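Local coordinates for Lin1840 protein (Listeria innocua serovar 6a, PDB 4ZO9) that probably hydrolyses terminal, non-reducing beta-D-glucosyl residues to release beta-D-glucose, as a family 3 glycoside hydrolase that also binds magnesium, at residues Leu462-Lys467 against Tyr487-Phe492. The protein carries 2 engineered substitutions. Sequence-based numbering, arbitrary orientation.
Sequences LALGEK and YQLAKF
Leu462 straddles the helix surface with its two methyl groups, CD1 lying against Leu489 and CD2 against Ala490. Its CD1 packs 3.8 Å from CD2 of Leu489, the two side chains lying alongside each other and pointing opposite ways. The other branch reaches the backbone itself: Leu462 CD2 comes to 3.7 Å from CA of Ala490, an approach that the small side chain of Ala490 probably allows. With CG anti to the backbone N (chi1 -180°), Leu462 extends both methyls to the helix. Two residues on, Leu464 meets the same two residues more loosely and with its branches exchanged, CD2 standing 4.2 Å from Leu489 CD2 and CD1 4.4 Å from Ala490 CB; its CG lies anti to the carbonyl carbon (chi1 -58°), and its side chain meets that of Leu489 at a slant. Leu489 CD2 thus meets a methyl from each strand leucine, and all four touching residues are buried and joined by apolar contact alone.

Alternation along the strand sets this up: Leu462 and Leu464 start toward the helix, whereas Ala463 between them points away from it. Ile502 of strand 500-505 touches Leu462 and Leu464, and Leu515 of helix 513-516 packs on Leu464 and Ala490, extending the apolar layer. In the sheet, backbone hydrogen bonds pair Leu462 and Leu464 with Thr503 on one flank and Ala463 with Val396 on the other. Near the strand end, the side chain of Gln486 ties helix 484-495 to the backbone N of Gly465.

Strand 462-465 and helix 487-492 run nearly antiparallel, at 164° with axes 9.9 Å apart. Strand 459-465, helix 484-495 and the parallel strand 500-505 form a beta-alpha-beta crossover, its helix covering one face of the sheet in the alpha/beta C-terminal domain of family 3 glycoside hydrolases.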
loop_
_atom_site.group_PDB
_atom_site.type_symbol
_atom_site.label_atom_id
_atom_site.label_comp_id
_atom_site.label_asym_id
_atom_site.label_seq_id
_atom_site.Cartn_x
_atom_site.Cartn_y
_atom_site.Cartn_z
ATOM N N LEU A 462 16.808 -9.101 29.541
ATOM C CA LEU A 462 16.973 -9.729 28.226
ATOM C C LEU A 462 17.084 -8.642 27.171
ATOM O O LEU A 462 16.090 -7.998 26.829
ATOM C CB LEU A 462 15.810 -10.647 27.950
ATOM C CG LEU A 462 15.826 -11.396 26.609
ATOM C CD1 LEU A 462 17.109 -12.169 26.375
ATOM C CD2 LEU A 462 14.641 -12.363 26.608
ATOM N N ALA A 463 18.294 -8.395 26.677
ATOM C CA ALA A 463 18.574 -7.268 25.778
ATOM C C ALA A 463 18.574 -7.779 24.330
ATOM O O ALA A 463 19.484 -8.503 23.900
ATOM C CB ALA A 463 19.918 -6.640 26.130
ATOM N N LEU A 464 17.493 -7.475 23.614
ATOM C CA LEU A 464 17.307 -7.931 22.263
ATOM C C LEU A 464 17.401 -6.731 21.330
ATOM O O LEU A 464 17.194 -5.580 21.745
ATOM C CB LEU A 464 15.928 -8.553 22.114
ATOM C CG LEU A 464 15.650 -9.716 23.031
ATOM C CD1 LEU A 464 14.242 -10.225 22.772
ATOM C CD2 LEU A 464 16.649 -10.840 22.872
ATOM N N GLY A 465 17.703 -6.977 20.070
ATOM C CA GLY A 465 17.654 -5.883 19.106
ATOM C C GLY A 465 18.093 -6.126 17.700
ATOM O O GLY A 465 18.567 -7.238 17.341
ATOM N N GLU A 466 17.939 -5.064 16.898
ATOM C CA GLU A 466 18.455 -5.040 15.534
ATOM C C GLU A 466 19.880 -4.503 15.496
ATOM O O GLU A 466 20.205 -3.626 16.268
ATOM C CB GLU A 466 17.624 -4.093 14.648
ATOM C CG GLU A 466 16.154 -4.413 14.551
ATOM C CD GLU A 466 15.440 -3.555 13.513
ATOM O OE1 GLU A 466 15.384 -2.328 13.759
ATOM O OE2 GLU A 466 14.943 -4.086 12.488
ATOM N N LYS A 467 20.677 -4.971 14.535
ATOM C CA LYS A 467 21.909 -4.236 14.129
ATOM C C LYS A 467 21.413 -2.979 13.406
ATOM O O LYS A 467 20.343 -3.045 12.755
ATOM C CB LYS A 467 22.734 -5.027 13.157
ATOM C CG LYS A 467 23.322 -6.278 13.737
ATOM C CD LYS A 467 24.301 -6.872 12.746
ATOM C CE LYS A 467 25.150 -7.889 13.465
ATOM N NZ LYS A 467 25.188 -9.140 12.673
ATOM N N TYR A 487 13.646 -14.423 19.163
ATOM C CA TYR A 487 12.325 -14.847 19.653
ATOM C C TYR A 487 12.486 -16.203 20.385
ATOM O O TYR A 487 11.932 -16.416 21.425
ATOM C CB TYR A 487 11.343 -14.955 18.479
ATOM C CG TYR A 487 10.939 -13.617 17.862
ATOM C CD1 TYR A 487 10.049 -12.755 18.486
ATOM C CD2 TYR A 487 11.468 -13.212 16.694
ATOM C CE1 TYR A 487 9.695 -11.559 17.907
ATOM C CE2 TYR A 487 11.119 -12.031 16.119
ATOM C CZ TYR A 487 10.250 -11.211 16.729
ATOM O OH TYR A 487 9.977 -10.026 16.090
ATOM N N GLN A 488 13.324 -17.082 19.857
ATOM C CA GLN A 488 13.590 -18.354 20.539
ATOM C C GLN A 488 14.340 -18.104 21.874
ATOM O O GLN A 488 14.188 -18.850 22.826
ATOM C CB GLN A 488 14.406 -19.319 19.643
ATOM C CG GLN A 488 13.747 -19.710 18.358
ATOM C CD GLN A 488 14.751 -20.172 17.298
ATOM O OE1 GLN A 488 16.000 -20.054 17.434
ATOM N NE2 GLN A 488 14.216 -20.677 16.209
ATOM N N LEU A 489 15.146 -17.061 21.946
ATOM C CA LEU A 489 15.861 -16.792 23.182
ATOM C C LEU A 489 14.888 -16.280 24.205
ATOM O O LEU A 489 14.931 -16.677 25.356
ATOM C CB LEU A 489 16.993 -15.808 22.968
ATOM C CG LEU A 489 17.784 -15.296 24.186
ATOM C CD1 LEU A 489 18.325 -16.453 25.015
ATOM C CD2 LEU A 489 18.864 -14.296 23.727
ATOM N N ALA A 490 13.959 -15.433 23.774
ATOM C CA ALA A 490 12.923 -14.964 24.688
ATOM C C ALA A 490 12.034 -16.116 25.225
ATOM O O ALA A 490 11.677 -16.116 26.399
ATOM C CB ALA A 490 12.082 -13.903 24.017
ATOM N N LYS A 491 11.719 -17.090 24.370
ATOM C CA LYS A 491 10.943 -18.275 24.746
ATOM C C LYS A 491 11.739 -19.104 25.758
ATOM O O LYS A 491 11.221 -19.472 26.765
ATOM C CB LYS A 491 10.544 -19.107 23.498
ATOM C CG LYS A 491 9.589 -20.312 23.727
ATOM C CD LYS A 491 9.138 -21.004 22.423
ATOM C CE LYS A 491 9.841 -22.342 22.161
ATOM N NZ LYS A 491 9.759 -22.799 20.733
ATOM N N PHE A 492 13.023 -19.336 25.502
ATOM C CA PHE A 492 13.848 -20.081 26.427
ATOM C C PHE A 492 13.915 -19.417 27.793
ATOM O O PHE A 492 13.598 -20.060 28.796
ATOM C CB PHE A 492 15.243 -20.318 25.815
ATOM C CG PHE A 492 16.186 -21.037 26.720
ATOM C CD1 PHE A 492 16.036 -22.393 26.960
ATOM C CD2 PHE A 492 17.266 -20.363 27.299
ATOM C CE1 PHE A 492 16.922 -23.040 27.811
ATOM C CE2 PHE A 492 18.128 -21.008 28.164
ATOM C CZ PHE A 492 17.954 -22.350 28.410
#